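Local coordinates for protein transcription regulator AmtR (Mycobacterium smegmatis, PDB 5E57) that regulates transcription in nitrogen and urea metabolism as a TetR-family protein, probably binding DNA through an N-terminal helix-turn-helix motif, at the interface of chains A and B. Residues are numbered along the deposited sequence; one frame, centred on the assembly and turned at random. Chains: chain A/B, Transcription regulator AmtR.

Contact 1: the interface of chains A and B. Residues chain A 108, 124, 150, 153-154, 157; chain B 158, 161-162, 165.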
loop_
_atom_site.group_PDB
_atom_site.type_symbol
_atom_site.label_atom_id
_atom_site.label_comp_id
_atom_site.label_asym_id
_atom_site.label_seq_id
_atom_site.Cartn_x
_atom_site.Cartn_y
_atom_site.Cartn_z
ATOM N N LEU A 108 0.293 -4.832 8.021
ATOM C CA LEU A 108 -1.129 -4.825 8.203
ATOM C C LEU A 108 -1.703 -5.958 9.085
ATOM O O LEU A 108 -2.896 -6.015 9.330
ATOM C CB LEU A 108 -1.758 -4.912 6.839
ATOM C CG LEU A 108 -1.316 -3.765 5.901
ATOM C CD1 LEU A 108 -2.119 -3.851 4.585
ATOM C CD2 LEU A 108 -1.433 -2.373 6.549
ATOM N N ARG A 124 7.659 3.477 13.205
ATOM C CA ARG A 124 7.214 3.650 11.870
ATOM C C ARG A 124 6.451 4.954 11.790
ATOM O O ARG A 124 6.588 5.680 10.803
ATOM C CB ARG A 124 6.337 2.449 11.464
ATOM C CG ARG A 124 5.723 2.616 10.122
ATOM C CD ARG A 124 5.206 1.295 9.459
ATOM N NE ARG A 124 4.371 1.699 8.315
ATOM C CZ ARG A 124 3.115 2.120 8.465
ATOM N NH1 ARG A 124 2.564 2.083 9.669
ATOM N NH2 ARG A 124 2.389 2.535 7.447
ATOM N N ASP A 150 1.224 13.513 3.020
ATOM C CA ASP A 150 1.402 12.042 3.366
ATOM C C ASP A 150 1.711 11.160 2.166
ATOM O O ASP A 150 2.172 10.008 2.348
ATOM C CB ASP A 150 0.146 11.489 4.057
ATOM C CG ASP A 150 0.418 10.277 4.938
ATOM O OD1 ASP A 150 1.396 10.184 5.753
ATOM O OD2 ASP A 150 -0.434 9.402 4.916
ATOM N N PHE A 153 5.185 9.284 1.508
ATOM C CA PHE A 153 5.276 8.066 2.368
ATOM C C PHE A 153 4.473 6.935 1.775
ATOM O O PHE A 153 4.953 5.810 1.691
ATOM C CB PHE A 153 4.825 8.378 3.785
ATOM C CG PHE A 153 4.784 7.205 4.709
ATOM C CD1 PHE A 153 5.916 6.645 5.182
ATOM C CD2 PHE A 153 3.553 6.750 5.224
ATOM C CE1 PHE A 153 5.862 5.590 6.105
ATOM C CE2 PHE A 153 3.497 5.710 6.119
ATOM C CZ PHE A 153 4.654 5.126 6.562
ATOM N N ARG A 154 3.276 7.213 1.391
ATOM C CA ARG A 154 2.403 6.168 0.844
ATOM C C ARG A 154 2.955 5.597 -0.471
ATOM O O ARG A 154 2.897 4.394 -0.668
ATOM C CB ARG A 154 1.019 6.705 0.644
ATOM C CG ARG A 154 0.345 7.227 1.899
ATOM C CD ARG A 154 0.188 6.129 2.920
ATOM N NE ARG A 154 -0.216 6.624 4.229
ATOM C CZ ARG A 154 -0.196 5.905 5.354
ATOM N NH1 ARG A 154 0.223 4.671 5.372
ATOM N NH2 ARG A 154 -0.552 6.449 6.494
ATOM N N GLU A 157 5.779 3.144 0.422
ATOM C CA GLU A 157 5.214 1.903 0.931
ATOM C C GLU A 157 4.484 1.120 -0.164
ATOM O O GLU A 157 4.348 -0.096 -0.063
ATOM C CB GLU A 157 4.315 2.157 2.199
ATOM C CG GLU A 157 5.228 2.537 3.408
ATOM C CD GLU A 157 4.668 2.154 4.755
ATOM O OE1 GLU A 157 3.432 2.012 4.829
ATOM O OE2 GLU A 157 5.468 2.051 5.753
ATOM N N SER B 158 -3.454 2.942 -1.659
ATOM C CA SER B 158 -2.755 3.489 -0.466
ATOM C C SER B 158 -3.743 3.878 0.612
ATOM O O SER B 158 -3.357 3.966 1.809
ATOM C CB SER B 158 -1.783 4.652 -0.808
ATOM O OG SER B 158 -2.455 5.903 -0.985
ATOM N N ASN B 161 -3.718 1.539 3.464
ATOM C CA ASN B 161 -2.656 1.721 4.450
ATOM C C ASN B 161 -3.004 2.849 5.394
ATOM O O ASN B 161 -2.772 2.770 6.551
ATOM C CB ASN B 161 -1.304 1.953 3.772
ATOM C CG ASN B 161 -0.935 0.806 2.843
ATOM O OD1 ASN B 161 0.007 0.054 3.093
ATOM N ND2 ASN B 161 -1.708 0.629 1.805
ATOM N N SER B 162 -3.581 3.897 4.899
ATOM C CA SER B 162 -3.867 5.055 5.705
ATOM C C SER B 162 -4.977 4.709 6.700
ATOM O O SER B 162 -4.927 5.085 7.856
ATOM C CB SER B 162 -4.372 6.205 4.815
ATOM O OG SER B 162 -3.355 6.590 3.898
ATOM N N ASP B 165 -3.431 2.900 9.509
ATOM C CA ASP B 165 -2.667 3.743 10.463
ATOM C C ASP B 165 -3.539 4.636 11.285
ATOM O O ASP B 165 -3.216 4.931 12.467
ATOM C CB ASP B 165 -1.645 4.649 9.748
ATOM C CG ASP B 165 -0.485 3.864 9.109
ATOM O OD1 ASP B 165 -0.195 2.775 9.612
ATOM O OD2 ASP B 165 0.166 4.370 8.139
HETATM O O HOH W 1 1.642 -0.004 5.265
#

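Contact 2: the interface of chains A and B. Residues chain A 155, 158, 161-162, 177; chain B 150-151, 154-155.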
loop_
_atom_site.group_PDB
_atom_site.type_symbol
_atom_site.label_atom_id
_atom_site.label_comp_id
_atom_site.label_asym_id
_atom_site.label_seq_id
_atom_site.Cartn_x
_atom_site.Cartn_y
_atom_site.Cartn_z
ATOM N N LEU A 155 3.539 6.437 -1.318
ATOM C CA LEU A 155 4.211 5.994 -2.558
ATOM C C LEU A 155 5.375 5.102 -2.300
ATOM O O LEU A 155 5.535 4.058 -2.948
ATOM C CB LEU A 155 4.648 7.163 -3.445
ATOM C CG LEU A 155 3.467 7.773 -4.160
ATOM C CD1 LEU A 155 3.760 9.185 -4.615
ATOM C CD2 LEU A 155 3.099 6.898 -5.336
ATOM N N SER A 158 4.086 1.787 -1.238
ATOM C CA SER A 158 3.446 1.060 -2.331
ATOM C C SER A 158 4.342 0.025 -2.963
ATOM O O SER A 158 3.876 -0.925 -3.618
ATOM C CB SER A 158 2.864 1.992 -3.383
ATOM O OG SER A 158 3.827 2.390 -4.293
ATOM N N ASN A 161 3.171 -3.445 -2.062
ATOM C CA ASN A 161 2.093 -3.920 -2.921
ATOM C C ASN A 161 2.603 -4.357 -4.309
ATOM O O ASN A 161 2.125 -5.339 -4.849
ATOM C CB ASN A 161 1.041 -2.849 -3.083
ATOM C CG ASN A 161 0.499 -2.354 -1.741
ATOM O OD1 ASN A 161 -0.621 -2.673 -1.353
ATOM N ND2 ASN A 161 1.309 -1.571 -1.024
ATOM N N SER A 162 3.568 -3.642 -4.894
ATOM C CA SER A 162 4.161 -4.034 -6.202
ATOM C C SER A 162 4.838 -5.395 -6.126
ATOM O O SER A 162 4.661 -6.229 -7.011
ATOM C CB SER A 162 5.174 -3.011 -6.723
ATOM O OG SER A 162 4.584 -1.742 -6.920
ATOM N N ILE A 177 9.264 5.932 -8.204
ATOM C CA ILE A 177 8.609 6.357 -7.007
ATOM C C ILE A 177 9.113 7.755 -6.553
ATOM O O ILE A 177 8.330 8.567 -6.111
ATOM C CB ILE A 177 8.873 5.319 -5.894
ATOM C CG1 ILE A 177 8.111 4.033 -6.237
ATOM C CG2 ILE A 177 8.490 5.865 -4.519
ATOM C CD1 ILE A 177 6.642 4.148 -6.002
ATOM N N ASP B 150 1.670 2.925 -13.584
ATOM C CA ASP B 150 1.146 2.114 -12.432
ATOM C C ASP B 150 0.786 2.938 -11.207
ATOM O O ASP B 150 0.087 2.452 -10.342
ATOM C CB ASP B 150 2.137 1.020 -12.014
ATOM C CG ASP B 150 1.470 -0.170 -11.352
ATOM O OD1 ASP B 150 0.370 -0.568 -11.774
ATOM O OD2 ASP B 150 2.021 -0.761 -10.411
ATOM N N LEU B 151 1.178 4.212 -11.120
ATOM C CA LEU B 151 1.156 4.857 -9.833
ATOM C C LEU B 151 -0.240 5.298 -9.392
ATOM O O LEU B 151 -0.519 5.347 -8.197
ATOM C CB LEU B 151 2.150 6.028 -9.809
ATOM C CG LEU B 151 3.624 5.713 -9.987
ATOM C CD1 LEU B 151 4.427 7.005 -9.736
ATOM C CD2 LEU B 151 4.081 4.616 -9.049
ATOM N N ARG B 154 -1.624 2.522 -7.461
ATOM C CA ARG B 154 -0.972 2.405 -6.135
ATOM C C ARG B 154 -1.433 3.504 -5.174
ATOM O O ARG B 154 -1.535 3.257 -4.003
ATOM C CB ARG B 154 0.500 2.462 -6.295
ATOM C CG ARG B 154 1.047 1.411 -7.222
ATOM C CD ARG B 154 0.629 0.019 -6.732
ATOM N NE ARG B 154 1.116 -1.017 -7.643
ATOM C CZ ARG B 154 0.871 -2.296 -7.476
ATOM N NH1 ARG B 154 0.144 -2.685 -6.449
ATOM N NH2 ARG B 154 1.329 -3.189 -8.356
ATOM N N LEU B 155 -1.743 4.699 -5.678
ATOM C CA LEU B 155 -2.245 5.804 -4.838
ATOM C C LEU B 155 -3.623 5.522 -4.293
ATOM O O LEU B 155 -3.910 5.769 -3.126
ATOM C CB LEU B 155 -2.209 7.166 -5.587
ATOM C CG LEU B 155 -0.791 7.760 -5.651
ATOM C CD1 LEU B 155 -0.571 8.718 -6.815
ATOM C CD2 LEU B 155 -0.404 8.459 -4.345
#

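Contact 3: the interface of chains A and B. Residues chain A 176-177, 180; chain B 147-148, 151.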
loop_
_atom_site.group_PDB
_atom_site.type_symbol
_atom_site.label_atom_id
_atom_site.label_comp_id
_atom_site.label_asym_id
_atom_site.label_seq_id
_atom_site.Cartn_x
_atom_site.Cartn_y
_atom_site.Cartn_z
ATOM N N VAL A 176 11.259 5.659 -9.993
ATOM C CA VAL A 176 9.938 6.010 -10.487
ATOM C C VAL A 176 9.110 6.569 -9.349
ATOM O O VAL A 176 8.358 7.535 -9.507
ATOM C CB VAL A 176 9.254 4.761 -11.083
ATOM C CG1 VAL A 176 7.797 5.030 -11.419
ATOM C CG2 VAL A 176 10.033 4.257 -12.309
ATOM N N ILE A 177 9.264 5.932 -8.204
ATOM C CA ILE A 177 8.609 6.357 -7.007
ATOM C C ILE A 177 9.113 7.755 -6.553
ATOM O O ILE A 177 8.330 8.567 -6.111
ATOM C CB ILE A 177 8.873 5.319 -5.894
ATOM C CG1 ILE A 177 8.111 4.033 -6.237
ATOM C CG2 ILE A 177 8.490 5.865 -4.519
ATOM C CD1 ILE A 177 6.642 4.148 -6.002
ATOM N N GLY A 180 7.447 10.453 -8.724
ATOM C CA GLY A 180 6.070 10.606 -8.321
ATOM C C GLY A 180 5.891 11.302 -6.997
ATOM O O GLY A 180 4.978 12.115 -6.852
ATOM N N GLU B 147 6.895 6.228 -17.412
ATOM C CA GLU B 147 6.999 5.127 -16.465
ATOM C C GLU B 147 6.158 5.303 -15.187
ATOM O O GLU B 147 6.214 4.428 -14.337
ATOM C CB GLU B 147 8.454 4.648 -16.219
ATOM C CG GLU B 147 9.524 5.704 -15.975
ATOM C CD GLU B 147 9.667 6.749 -17.087
ATOM O OE1 GLU B 147 9.562 7.957 -16.766
ATOM O OE2 GLU B 147 9.875 6.364 -18.273
ATOM N N ALA B 148 5.332 6.350 -15.102
ATOM C CA ALA B 148 4.415 6.545 -13.971
ATOM C C ALA B 148 3.095 5.838 -14.064
ATOM O O ALA B 148 2.201 6.092 -13.235
ATOM C CB ALA B 148 4.125 8.022 -13.725
ATOM N N LEU B 151 1.178 4.212 -11.120
ATOM C CA LEU B 151 1.156 4.857 -9.833
ATOM C C LEU B 151 -0.240 5.298 -9.392
ATOM O O LEU B 151 -0.519 5.347 -8.197
ATOM C CB LEU B 151 2.150 6.028 -9.809
ATOM C CG LEU B 151 3.624 5.713 -9.987
ATOM C CD1 LEU B 151 4.427 7.005 -9.736
ATOM C CD2 LEU B 151 4.081 4.616 -9.049
#

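Contact 1: the interface of chains A and B
The carboxylate of B:Asp165 is clamped between two arginines of chain A, A:Arg124 and A:Arg154, each meeting it tip to tip and end-on. Among the salt bridges, A:Arg124 gives one nitrogen to each oxygen: NH1 binds OD1 of B:Asp165 at 2.8 Å, nearly straight (165° at H), and NH2 binds OD2. A:Arg154 instead spends both NH1 and NH2 on OD2 of B:Asp165, with NH2 at 2.7 Å on the anti lone pair and NH1 coming from above the carboxylate plane. OD2 thus accepts three N-H groups, which should stabilise its negative charge.

Second-shell acids of chain A set the arginines. A:Glu157 takes A:Arg124 side-on, with NE to OE2 at 2.8 Å, while A:Asp150 OD2 receives NE of A:Arg154 at 2.9 Å. B:Ser162 OG lies 3.2 Å from A:Arg154 NE but well off its N-H direction, a close contact over the guanidinium face rather than a clear hydrogen bond.

A water joins A:Glu157 OE1 to the side-chain oxygen OD1 of B:Asn161, 2.7 Å from the latter. By packing, the A:Arg154 guanidinium lies between the ring rim of A:Phe153 on one face and B:Ser162 CA, 3.7 Å above the plane, on the other. A bend at chi2 (-61°) turns its chain into this slot.

This part of the two-fold, probably dimeric, TetR-family interface joins helix 151-165 of both chains, at its core, to A:Asp150 in the preceding loop and helix 118-142 of chain A.

Contact 2: the interface of chains A and B
B:Arg154 lies across A:Ser158, A:Asn161 and A:Ser162, and its contacts can be followed outward from the backbone. Its CB packs 3.8 Å from CB of A:Ser158. CG passes more loosely by OG of that serine, which hydrogen-bonds its own helix at A:Leu155 O, 2.7 Å away. The chi1 of A:Ser158 (84°) places this OG between the backbone N and the carbonyl carbon.

Past CG the chain bends at chi2 (-57°) and then runs extended to NE. This nitrogen bonds OD2 of B:Asp150 at 2.9 Å, a same-chain salt bridge in which the oxygen is approached from above the carboxylate plane. A:Ser162 OG sits over one guanidinium face, 3.6 Å from B:Arg154 NE, too far for a bond. At the tip, NH1 touches CB of A:Asn161 at 3.5 Å, and NH2 packs on CA of A:Ser162. Among these residues the contacts across are van der Waals; the polar partner of the guanidinium is expected to be A:Asp165, twin of B:Asp165.

Beside the arginine, the two Leu155 side chains cross, A:Leu155 CG meeting B:Leu155 CD2 at 3.9 Å. A:Ile177 CD1 reaches CD2 of B:Leu151 at 4.0 Å.

The patch belongs to the two-fold, probably dimeric, interface of this TetR-family protein: the Leu155 pair, each touching its own copy, lies close to the axis where the two 151-165 helices meet, with helix 173-183 of chain A at the border.

Contact 3: the interface of chains A and B
Helix 173-183 of chain A meets the 3-10 helix 146-148 and the start of helix 151-165 of chain B, a helix-to-turn contact between the C-terminal, non-DNA-binding parts of two TetR-family subunits. A:Val176 carries much of it, with 68 Å² of its surface hidden by the partner. Its two methyl groups divide the work. CG1, anti to the backbone N (chi1 171°), points at the main chain of chain B and comes 3.4 Å from the carbonyl O of B:Glu147, a carbon-oxygen approach that is no hydrogen bond. No N or O of either chain is within bonding reach of the other in this patch. CG2, beside the backbone N, packs against CG of B:Glu147 at 4.0 Å.

That glutamate is poorly ordered, so the placement of its outer atoms should be treated with caution. As modelled, its chain bends away so that the CG methylene faces the valine, but this placement, and with it the contact to CG2, is doubtful.

B:Leu151 closes the patch from the next helix, with 36 Å² of its surface hidden here. Its CD1 branch, the one not used on A:Ile177, lies 4.0 Å from the carbonyl O of A:Val176 and 4.2 Å from CA of A:Gly180. One methyl thus rests against the backbone of helix 173-183 over about a turn.

Contact 1 and contact 2 have C-alpha centres about 11 Å apart, contact 2 and contact 3 about 8 Å, and contact 1 and contact 3 about 17 Å. Contact 1 carries the polar bonds, contact 2 shows the packing around the twin arginine and the Leu155 pair, and contact 3 is the apolar edge. Helix 151-165 of chain B enters all three, and that of chain A enters contacts 1 and 2. Contacts 2 and 3 also share A:Ile177 and B:Leu151. Contacts 1 and 2 are partly twins: Asp150 and Arg154 of one chain face Ser158, Asn161 and Ser162 of the other. This is consistent with the dimer typical of TetR regulators.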